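Acetyltransferase, GNAT family (Streptococcus pneumoniae, PDB 2I79) binds acetyl coenzyme A and, as a GNAT-family acetyltransferase, probably transfers its acetyl group to an amino group, perhaps that of an amino acid such as glutamate. Local coordinates at residues 127-131 with 162-166; 122-126 with 144-148; 17-22 with 68-73. The contacts are given in a common frame with arbitrary orientation. Residues are numbered along the deposited sequence.

Contact 1 (127-131 with 162-166); sequences TVQTR and IDVYL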
loop_
_atom_site.group_PDB
_atom_site.type_symbol
_atom_site.label_atom_id
_atom_site.label_comp_id
_atom_site.label_asym_id
_atom_site.label_seq_id
_atom_site.Cartn_x
_atom_site.Cartn_y
_atom_site.Cartn_z
ATOM N N THR A 127 6.897 -2.942 5.596
ATOM C CA THR A 127 6.623 -2.763 6.996
ATOM C C THR A 127 6.753 -4.157 7.600
ATOM O O THR A 127 6.413 -5.153 6.943
ATOM C CB THR A 127 5.209 -2.227 7.256
ATOM O OG1 THR A 127 4.288 -3.197 6.808
ATOM C CG2 THR A 127 4.934 -0.948 6.503
ATOM N N VAL A 128 7.233 -4.205 8.841
ATOM C CA VAL A 128 7.533 -5.447 9.561
ATOM C C VAL A 128 7.063 -5.272 11.016
ATOM O O VAL A 128 7.374 -4.249 11.637
ATOM C CB VAL A 128 9.097 -5.752 9.583
ATOM C CG1 VAL A 128 9.404 -7.082 10.304
ATOM C CG2 VAL A 128 9.652 -5.812 8.153
ATOM N N GLN A 129 6.374 -6.266 11.582
ATOM C CA GLN A 129 5.958 -6.168 12.984
ATOM C C GLN A 129 7.204 -5.990 13.876
ATOM O O GLN A 129 8.230 -6.639 13.668
ATOM C CB GLN A 129 5.150 -7.387 13.415
ATOM C CG GLN A 129 3.815 -7.602 12.685
ATOM C CD GLN A 129 3.202 -8.982 12.977
ATOM O OE1 GLN A 129 3.762 -9.778 13.745
ATOM N NE2 GLN A 129 2.055 -9.271 12.352
ATOM N N THR A 130 7.154 -5.077 14.828
ATOM C CA THR A 130 8.386 -4.771 15.586
ATOM C C THR A 130 8.889 -6.014 16.344
ATOM O O THR A 130 10.087 -6.262 16.434
ATOM C CB THR A 130 8.218 -3.574 16.512
ATOM O OG1 THR A 130 7.174 -3.844 17.444
ATOM C CG2 THR A 130 7.890 -2.323 15.710
ATOM N N ARG A 131 7.955 -6.844 16.797
ATOM C CA ARG A 131 8.296 -8.109 17.452
ATOM C C ARG A 131 8.901 -9.173 16.535
ATOM O O ARG A 131 9.419 -10.167 17.021
ATOM C CB ARG A 131 7.030 -8.698 18.088
ATOM C CG ARG A 131 6.047 -9.221 17.068
ATOM C CD ARG A 131 4.848 -9.872 17.684
ATOM N NE ARG A 131 4.015 -10.364 16.618
ATOM C CZ ARG A 131 3.282 -11.479 16.637
ATOM N NH1 ARG A 131 3.233 -12.283 17.689
ATOM N NH2 ARG A 131 2.568 -11.791 15.572
ATOM N N ILE A 162 -0.652 -4.360 17.527
ATOM C CA ILE A 162 0.794 -4.293 17.669
ATOM C C ILE A 162 1.381 -3.296 16.664
ATOM O O ILE A 162 0.762 -2.964 15.633
ATOM C CB ILE A 162 1.472 -5.683 17.494
ATOM C CG1 ILE A 162 1.258 -6.246 16.075
ATOM C CG2 ILE A 162 1.008 -6.700 18.569
ATOM C CD1 ILE A 162 2.033 -7.531 15.854
ATOM N N ASP A 163 2.599 -2.862 16.964
ATOM C CA ASP A 163 3.352 -1.921 16.139
ATOM C C ASP A 163 4.126 -2.602 15.020
ATOM O O ASP A 163 4.563 -3.764 15.130
ATOM C CB ASP A 163 4.387 -1.135 16.980
ATOM C CG ASP A 163 3.752 -0.174 17.997
ATOM O OD1 ASP A 163 2.760 -0.524 18.650
ATOM O OD2 ASP A 163 4.269 0.946 18.168
ATOM N N VAL A 164 4.349 -1.817 13.973
ATOM C CA VAL A 164 5.195 -2.176 12.837
ATOM C C VAL A 164 6.312 -1.145 12.621
ATOM O O VAL A 164 6.149 0.020 12.914
ATOM C CB VAL A 164 4.378 -2.357 11.546
ATOM C CG1 VAL A 164 3.368 -3.491 11.730
ATOM C CG2 VAL A 164 3.658 -1.054 11.077
ATOM N N TYR A 165 7.444 -1.604 12.106
ATOM C CA TYR A 165 8.468 -0.732 11.578
ATOM C C TYR A 165 8.205 -0.528 10.100
ATOM O O TYR A 165 7.820 -1.439 9.390
ATOM C CB TYR A 165 9.868 -1.342 11.752
ATOM C CG TYR A 165 10.415 -1.297 13.192
ATOM C CD1 TYR A 165 10.443 -0.091 13.917
ATOM C CD2 TYR A 165 10.928 -2.443 13.800
ATOM C CE1 TYR A 165 10.955 -0.039 15.228
ATOM C CE2 TYR A 165 11.451 -2.414 15.092
ATOM C CZ TYR A 165 11.456 -1.197 15.812
ATOM O OH TYR A 165 11.963 -1.132 17.098
ATOM N N LEU A 166 8.419 0.696 9.663
ATOM C CA LEU A 166 8.645 1.034 8.262
ATOM C C LEU A 166 10.128 0.868 7.942
ATOM O O LEU A 166 10.978 1.464 8.632
ATOM C CB LEU A 166 8.310 2.515 8.068
ATOM C CG LEU A 166 6.915 3.013 8.433
ATOM C CD1 LEU A 166 6.954 4.570 8.518
ATOM C CD2 LEU A 166 5.943 2.498 7.380
HETATM O O HOH W 1 5.158 -5.903 16.758
#
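Thr130 and Tyr165 bury more surface here than any other residue of the two segments, 92 and 82 Å², and they meet directly. The methyl CG2 of Thr130 sits 3.5 Å from the centroid of the Tyr165 ring and only 6° off its normal, a clean CH-pi contact over the ring face. Tyr165 is also tied in through its backbone: paired with Val128, it gives N to Val128 O (2.7 Å) and takes Val128 N on its own O (2.9 Å), an antiparallel hydrogen-bonded pair flanked by the non-hydrogen-bonded pairs Thr127–Leu166 and Gln129–Val164. Past Gln129 the strand ends, yet the ladder gains one more rung, Thr130 N to Asp163 O at 2.9 Å. A water carries on from there, accepting from Arg131 N (3.0 Å) and donating to Asp163 O (2.8 Å). Thr127, with 64 Å² covered, sets CG2 3.7 Å from Leu166 CD2 on the other face from Tyr165. At the far end Ile162 CD1 packs 3.4 Å from Gln129 CD and 3.5 Å from Arg131 NE; both NE and NH2 of Arg131 bond to Gln129 OE1, and NH2 also forms a salt bridge with Asp30. In the mixed sheet of the GNAT fold, strand 160-170 runs between 123-129 and 145-156, antiparallel to both, while helix 133-141 packs on the face of Val128 and Tyr165 through Val136.

Contact 2 (122-126 with 144-148); sequences RRLQL and FVIEG. With ACO (acetyl coenzyme *a), chain G.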
loop_
_atom_site.group_PDB
_atom_site.type_symbol
_atom_site.label_atom_id
_atom_site.label_comp_id
_atom_site.label_asym_id
_atom_site.label_seq_id
_atom_site.Cartn_x
_atom_site.Cartn_y
_atom_site.Cartn_z
ATOM N N ARG A 122 14.240 2.411 -7.757
ATOM C CA ARG A 122 15.240 3.160 -7.008
ATOM C C ARG A 122 14.999 3.117 -5.483
ATOM O O ARG A 122 15.677 3.788 -4.710
ATOM C CB ARG A 122 15.240 4.612 -7.481
ATOM C CG ARG A 122 15.472 4.791 -8.988
ATOM C CD ARG A 122 16.807 4.215 -9.490
ATOM N NE ARG A 122 17.949 4.796 -8.783
ATOM C CZ ARG A 122 18.399 6.036 -8.975
ATOM N NH1 ARG A 122 17.840 6.832 -9.878
ATOM N NH2 ARG A 122 19.423 6.487 -8.266
ATOM N N ARG A 123 14.025 2.338 -5.052
ATOM C CA ARG A 123 13.714 2.180 -3.634
ATOM C C ARG A 123 12.968 0.855 -3.410
ATOM O O ARG A 123 12.086 0.478 -4.213
ATOM C CB ARG A 123 12.888 3.370 -3.109
ATOM C CG ARG A 123 12.170 3.072 -1.777
ATOM C CD ARG A 123 11.267 4.190 -1.255
ATOM N NE ARG A 123 11.996 4.750 -0.201
ATOM C CZ ARG A 123 11.885 4.489 1.104
ATOM N NH1 ARG A 123 10.924 3.773 1.645
ATOM N NH2 ARG A 123 12.744 5.084 1.880
ATOM N N LEU A 124 13.364 0.142 -2.351
ATOM C CA LEU A 124 12.612 -0.989 -1.819
ATOM C C LEU A 124 12.162 -0.684 -0.382
ATOM O O LEU A 124 12.847 -0.012 0.387
ATOM C CB LEU A 124 13.412 -2.304 -1.862
ATOM C CG LEU A 124 13.950 -2.765 -3.220
ATOM C CD1 LEU A 124 14.854 -3.985 -3.043
ATOM C CD2 LEU A 124 12.819 -3.073 -4.212
ATOM N N GLN A 125 10.982 -1.180 -0.047
ATOM C CA GLN A 125 10.377 -0.887 1.225
ATOM C C GLN A 125 9.416 -1.987 1.652
ATOM O O GLN A 125 8.908 -2.755 0.818
ATOM C CB GLN A 125 9.626 0.443 1.146
ATOM C CG GLN A 125 8.353 0.408 0.275
ATOM C CD GLN A 125 7.629 1.743 0.255
ATOM O OE1 GLN A 125 8.216 2.786 0.524
ATOM N NE2 GLN A 125 6.337 1.712 -0.048
ATOM N N LEU A 126 9.197 -2.048 2.966
ATOM C CA LEU A 126 8.190 -2.890 3.583
ATOM C C LEU A 126 7.898 -2.353 4.959
ATOM O O LEU A 126 8.534 -1.412 5.404
ATOM C CB LEU A 126 8.674 -4.323 3.725
ATOM C CG LEU A 126 9.879 -4.630 4.632
ATOM C CD1 LEU A 126 9.772 -6.093 4.886
ATOM C CD2 LEU A 126 11.229 -4.306 4.041
ATOM N N PHE A 144 18.646 -2.484 4.679
ATOM C CA PHE A 144 17.404 -1.803 4.998
ATOM C C PHE A 144 17.527 -1.104 6.344
ATOM O O PHE A 144 17.997 -1.686 7.289
ATOM C CB PHE A 144 16.248 -2.793 5.053
ATOM C CG PHE A 144 15.759 -3.231 3.701
ATOM C CD1 PHE A 144 14.587 -2.705 3.159
ATOM C CD2 PHE A 144 16.465 -4.175 2.973
ATOM C CE1 PHE A 144 14.136 -3.108 1.931
ATOM C CE2 PHE A 144 16.033 -4.559 1.742
ATOM C CZ PHE A 144 14.850 -4.027 1.211
ATOM N N VAL A 145 17.033 0.127 6.433
ATOM C CA VAL A 145 17.064 0.881 7.680
ATOM C C VAL A 145 15.630 1.150 8.149
ATOM O O VAL A 145 14.700 1.193 7.332
ATOM C CB VAL A 145 17.818 2.187 7.468
ATOM C CG1 VAL A 145 19.241 1.882 6.933
ATOM C CG2 VAL A 145 17.070 3.082 6.516
ATOM N N ILE A 146 15.456 1.314 9.447
ATOM C CA ILE A 146 14.165 1.629 10.023
ATOM C C ILE A 146 13.915 3.130 9.863
ATOM O O ILE A 146 14.699 3.950 10.302
ATOM C CB ILE A 146 14.059 1.185 11.518
ATOM C CG1 ILE A 146 14.136 -0.345 11.593
ATOM C CG2 ILE A 146 12.769 1.707 12.133
ATOM C CD1 ILE A 146 14.474 -0.903 12.907
ATOM N N GLU A 147 12.814 3.461 9.218
ATOM C CA GLU A 147 12.471 4.832 8.862
ATOM C C GLU A 147 11.329 5.373 9.686
ATOM O O GLU A 147 10.907 6.513 9.488
ATOM C CB GLU A 147 12.051 4.852 7.388
ATOM C CG GLU A 147 13.219 4.517 6.489
ATOM C CD GLU A 147 12.819 4.170 5.084
ATOM O OE1 GLU A 147 11.713 3.603 4.888
ATOM O OE2 GLU A 147 13.628 4.480 4.172
ATOM N N GLY A 148 10.797 4.546 10.578
ATOM C CA GLY A 148 9.603 4.913 11.314
ATOM C C GLY A 148 8.933 3.729 11.971
ATOM O O GLY A 148 9.343 2.583 11.795
HETATM N N1A ACO G . 16.100 -12.555 16.502
HETATM C C2A ACO G . 17.121 -12.108 15.740
HETATM N N3A ACO G . 17.633 -12.820 14.717
HETATM C C4A ACO G . 17.135 -14.031 14.397
HETATM C C5A ACO G . 16.017 -14.579 15.162
HETATM C C6A ACO G . 15.505 -13.747 16.261
HETATM N N6A ACO G . 14.475 -14.189 17.014
HETATM N N7A ACO G . 15.735 -15.775 14.641
HETATM C C8A ACO G . 16.612 -15.967 13.609
HETATM N N9A ACO G . 17.447 -14.922 13.474
HETATM C C1B ACO G . 18.545 -14.649 12.504
HETATM C C2B ACO G . 19.472 -15.780 12.087
HETATM O O2B ACO G . 20.566 -15.938 12.993
HETATM C C3B ACO G . 19.953 -15.264 10.755
HETATM O O3B ACO G . 20.889 -14.206 10.855
HETATM P P3B ACO G . 22.450 -14.359 10.541
HETATM O O7A ACO G . 22.787 -15.148 11.796
HETATM O O8A ACO G . 23.027 -12.966 10.462
HETATM O O9A ACO G . 22.564 -15.084 9.223
HETATM C C4B ACO G . 18.716 -14.584 10.186
HETATM O O4B ACO G . 17.964 -14.135 11.307
HETATM C C5B ACO G . 17.929 -15.550 9.310
HETATM O O5B ACO G . 18.525 -15.465 8.009
HETATM P P1A ACO G . 18.130 -16.569 6.910
HETATM O O1A ACO G . 18.248 -17.951 7.496
HETATM O O2A ACO G . 18.877 -16.170 5.654
HETATM O O3A ACO G . 16.538 -16.294 6.812
HETATM P P2A ACO G . 15.307 -17.373 6.869
HETATM O O4A ACO G . 14.993 -17.939 8.258
HETATM O O5A ACO G . 15.565 -18.304 5.708
HETATM O O6A ACO G . 14.138 -16.299 6.487
HETATM C CBP ACO G . 12.225 -15.059 7.374
HETATM C CCP ACO G . 13.721 -15.308 7.418
HETATM C CDP ACO G . 11.913 -13.893 8.324
HETATM C CEP ACO G . 11.837 -14.738 5.923
HETATM C CAP ACO G . 11.486 -16.316 7.845
HETATM O OAP ACO G . 11.740 -16.588 9.244
HETATM C C9P ACO G . 9.991 -16.207 7.592
HETATM O O9P ACO G . 9.540 -16.492 6.499
HETATM N N8P ACO G . 9.221 -15.820 8.603
HETATM C C7P ACO G . 7.759 -15.707 8.549
HETATM C C6P ACO G . 7.248 -14.685 7.533
HETATM C C5P ACO G . 7.868 -13.335 7.761
HETATM O O5P ACO G . 7.825 -12.841 8.869
HETATM N N4P ACO G . 8.444 -12.750 6.719
HETATM C C3P ACO G . 9.074 -11.441 6.777
HETATM C C2P ACO G . 8.080 -10.293 6.883
HETATM S S1P ACO G . 7.099 -10.227 5.409
HETATM C C ACO G . 7.673 -9.148 4.339
HETATM O O ACO G . 8.753 -9.472 3.901
HETATM C CH3 ACO G . 6.862 -7.908 4.008
#
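Arg123 makes the polar link between these segments. Its guanidinium meets the Glu147 carboxylate in a salt bridge, with NH2 a very short 2.5 Å from OE2 and a weak second bond from NH1 to OE1 at 3.3 Å. NH1 also bonds within its own strand to Gln125 OE1 (3.1 Å), and Arg123 NE reaches Glu151 O of the second subunit, so the arginine serves strand, neighbour and dimer interface together. Leu124 comes next: its CB lies 3.8 Å from Phe144 CZ, and its O is 3.7 Å from Phe144 CE1. The side chain of Gln125 starts away from 144-148, its amide NE2 bonded to Asp89, and its backbone N lies 4.2 Å from Phe144 CE1, near the plane of the ring. Leu126 completes the run, setting CD2 3.8 Å from the same CE1. Phe144 thus reaches Leu124 and Leu126, and Tyr139 meets its ring edge-to-face. The nearest CA atoms, Gln125 and Phe144, are still 8.0 Å apart: strand 160-170 lies between the two strands in the sheet, and the side chains reach past it. Leu126 CD1 comes 3.5 Å from the acetyl methyl CH3 of acetyl coenzyme A, placing this hydrophobic patch beside the acetyl end of the cofactor pocket, in the GNAT beta-alpha-beta crossover from strand 123-129 through helix 133-141 to parallel strand 145-156, with strand 160-170 inserted between.

Contact 3 (17-22 with 68-73); sequences ELVAFL and GKIAGI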
loop_
_atom_site.group_PDB
_atom_site.type_symbol
_atom_site.label_atom_id
_atom_site.label_comp_id
_atom_site.label_asym_id
_atom_site.label_seq_id
_atom_site.Cartn_x
_atom_site.Cartn_y
_atom_site.Cartn_z
ATOM N N GLU A 17 1.223 -24.840 -7.283
ATOM C CA GLU A 17 2.210 -25.085 -6.210
ATOM C C GLU A 17 2.417 -23.837 -5.378
ATOM O O GLU A 17 2.577 -23.923 -4.167
ATOM C CB GLU A 17 3.556 -25.535 -6.760
ATOM C CG GLU A 17 3.601 -26.911 -7.394
ATOM C CD GLU A 17 4.843 -27.071 -8.292
ATOM O OE1 GLU A 17 5.952 -27.234 -7.733
ATOM O OE2 GLU A 17 4.706 -26.997 -9.537
ATOM N N LEU A 18 2.416 -22.679 -6.025
ATOM C CA LEU A 18 2.595 -21.418 -5.319
ATOM C C LEU A 18 1.394 -21.116 -4.437
ATOM O O LEU A 18 1.560 -20.637 -3.338
ATOM C CB LEU A 18 2.852 -20.275 -6.308
ATOM C CG LEU A 18 3.086 -18.873 -5.700
ATOM C CD1 LEU A 18 4.129 -18.877 -4.533
ATOM C CD2 LEU A 18 3.469 -17.931 -6.803
ATOM N N VAL A 19 0.178 -21.404 -4.913
ATOM C CA VAL A 19 -1.012 -21.255 -4.071
ATOM C C VAL A 19 -0.888 -22.177 -2.857
ATOM O O VAL A 19 -1.155 -21.788 -1.724
ATOM C CB VAL A 19 -2.370 -21.525 -4.844
ATOM C CG1 VAL A 19 -3.557 -21.689 -3.839
ATOM C CG2 VAL A 19 -2.691 -20.424 -5.840
ATOM N N ALA A 20 -0.457 -23.412 -3.106
ATOM C CA ALA A 20 -0.311 -24.416 -2.058
ATOM C C ALA A 20 0.688 -23.968 -0.979
ATOM O O ALA A 20 0.422 -24.046 0.253
ATOM C CB ALA A 20 0.114 -25.735 -2.684
ATOM N N PHE A 21 1.843 -23.477 -1.437
ATOM C CA PHE A 21 2.878 -22.979 -0.537
ATOM C C PHE A 21 2.394 -21.784 0.283
ATOM O O PHE A 21 2.673 -21.673 1.492
ATOM C CB PHE A 21 4.126 -22.599 -1.338
ATOM C CG PHE A 21 5.179 -21.945 -0.508
ATOM C CD1 PHE A 21 5.914 -22.692 0.425
ATOM C CD2 PHE A 21 5.405 -20.588 -0.597
ATOM C CE1 PHE A 21 6.852 -22.086 1.209
ATOM C CE2 PHE A 21 6.349 -19.985 0.213
ATOM C CZ PHE A 21 7.069 -20.739 1.100
ATOM N N LEU A 22 1.661 -20.869 -0.352
ATOM C CA LEU A 22 1.256 -19.663 0.370
ATOM C C LEU A 22 0.199 -20.010 1.408
ATOM O O LEU A 22 0.183 -19.456 2.467
ATOM C CB LEU A 22 0.801 -18.570 -0.583
ATOM C CG LEU A 22 1.950 -17.906 -1.358
ATOM C CD1 LEU A 22 1.443 -17.238 -2.635
ATOM C CD2 LEU A 22 2.715 -16.893 -0.456
ATOM N N GLY A 68 12.899 -29.977 -5.187
ATOM C CA GLY A 68 11.761 -29.969 -6.112
ATOM C C GLY A 68 10.462 -29.352 -5.603
ATOM O O GLY A 68 9.485 -29.350 -6.327
ATOM N N LYS A 69 10.438 -28.847 -4.369
ATOM C CA LYS A 69 9.247 -28.179 -3.827
ATOM C C LYS A 69 9.555 -26.742 -3.431
ATOM O O LYS A 69 10.619 -26.477 -2.855
ATOM C CB LYS A 69 8.719 -28.915 -2.585
ATOM C CG LYS A 69 8.269 -30.351 -2.815
ATOM C CD LYS A 69 7.171 -30.510 -3.952
ATOM C CE LYS A 69 5.756 -30.068 -3.515
ATOM N NZ LYS A 69 4.803 -30.136 -4.666
ATOM N N ILE A 70 8.619 -25.830 -3.710
ATOM C CA ILE A 70 8.738 -24.430 -3.290
ATOM C C ILE A 70 8.947 -24.358 -1.779
ATOM O O ILE A 70 8.115 -24.864 -1.000
ATOM C CB ILE A 70 7.469 -23.575 -3.644
ATOM C CG1 ILE A 70 7.189 -23.610 -5.138
ATOM C CG2 ILE A 70 7.647 -22.107 -3.163
ATOM C CD1 ILE A 70 5.938 -22.767 -5.570
ATOM N N ALA A 71 10.070 -23.735 -1.391
ATOM C CA ALA A 71 10.445 -23.544 -0.007
ATOM C C ALA A 71 10.369 -22.068 0.453
ATOM O O ALA A 71 10.320 -21.802 1.659
ATOM C CB ALA A 71 11.857 -24.093 0.221
ATOM N N GLY A 72 10.363 -21.138 -0.510
ATOM C CA GLY A 72 10.348 -19.718 -0.222
ATOM C C GLY A 72 9.975 -18.860 -1.423
ATOM O O GLY A 72 10.069 -19.302 -2.562
ATOM N N ILE A 73 9.497 -17.653 -1.165
ATOM C CA ILE A 73 9.212 -16.686 -2.224
ATOM C C ILE A 73 9.634 -15.291 -1.817
ATOM O O ILE A 73 9.597 -14.942 -0.640
ATOM C CB ILE A 73 7.717 -16.667 -2.633
ATOM C CG1 ILE A 73 6.821 -16.122 -1.519
ATOM C CG2 ILE A 73 7.273 -18.063 -3.067
ATOM C CD1 ILE A 73 6.364 -14.658 -1.782
#
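Phe21 is the middle of this helix-on-sheet packing, in which helix 15-26, the first of the GNAT fold, lies over strand 69-77 of the mixed sheet. Its ring takes Ile70 CG2 over one face, 3.9 Å from the centroid and 21° off the normal, a CH-pi contact; Phe21 and Ile70 bury 87 and 91 Å², the two largest shares. The same ring brings CE2 to 3.9 Å from Ile73 CG2 and CZ to 3.7 Å from Gly72 CA. Between Ile70 and Ile73 the strand holds a classic beta bulge: Ala71 and Gly72 both face Ala64 on strand 60-66. With that extra residue, both isoleucines point toward the helix although three positions separate them, while Ala71 points away.

Around this centre, Leu18, one turn earlier in the helix, sets CD1 3.6 Å from Ile73 CG2 and CB 4.0 Å from Ile70 CD1. Leu22 adds a looser touch, CD2 to Ile73 CG1 at 4.3 Å. The segment axes approach to 8.9 Å and cross at -52°, with no hydrogen bond between the two segments; the contact is van der Waals packing, of side chains on one another and on the backbone. Helix 43-55 packs against Leu18 and Leu22 through Met46, and Val93 of strand 87-94 meets both Phe21 and Ile73. Moving outward, Glu17 sets CB 3.8 Å from Ile70 CD1 before its carboxylate turns to the polar edge. There Lys69 approaches with the opposite charge, but Glu17 OE1 and Lys69 NZ remain 4.4 Å apart, beyond salt-bridge distance.

In the fold
Contacts 1 and 2 are neighbours in one sheet, their centres 12 Å apart. Both use strand 123-129, and strand 160-170 bonds on to 145-156: Leu166 O to Glu147 N at 2.8 Å and Leu166 N to Gly148 O at 3.0 Å are probable hydrogen bonds. Both also touch the second subunit. Contact 3 lies across the chain's centre from them, about 25 and 26 Å from contacts 1 and 2 between centres, on the same sheet but touching neither. Acetyl coenzyme A touches contact 2 at Leu126, lies about 5 Å from the Val128 side chain of contact 1, and stays about 7 Å from the side chain of Phe21 in contact 3.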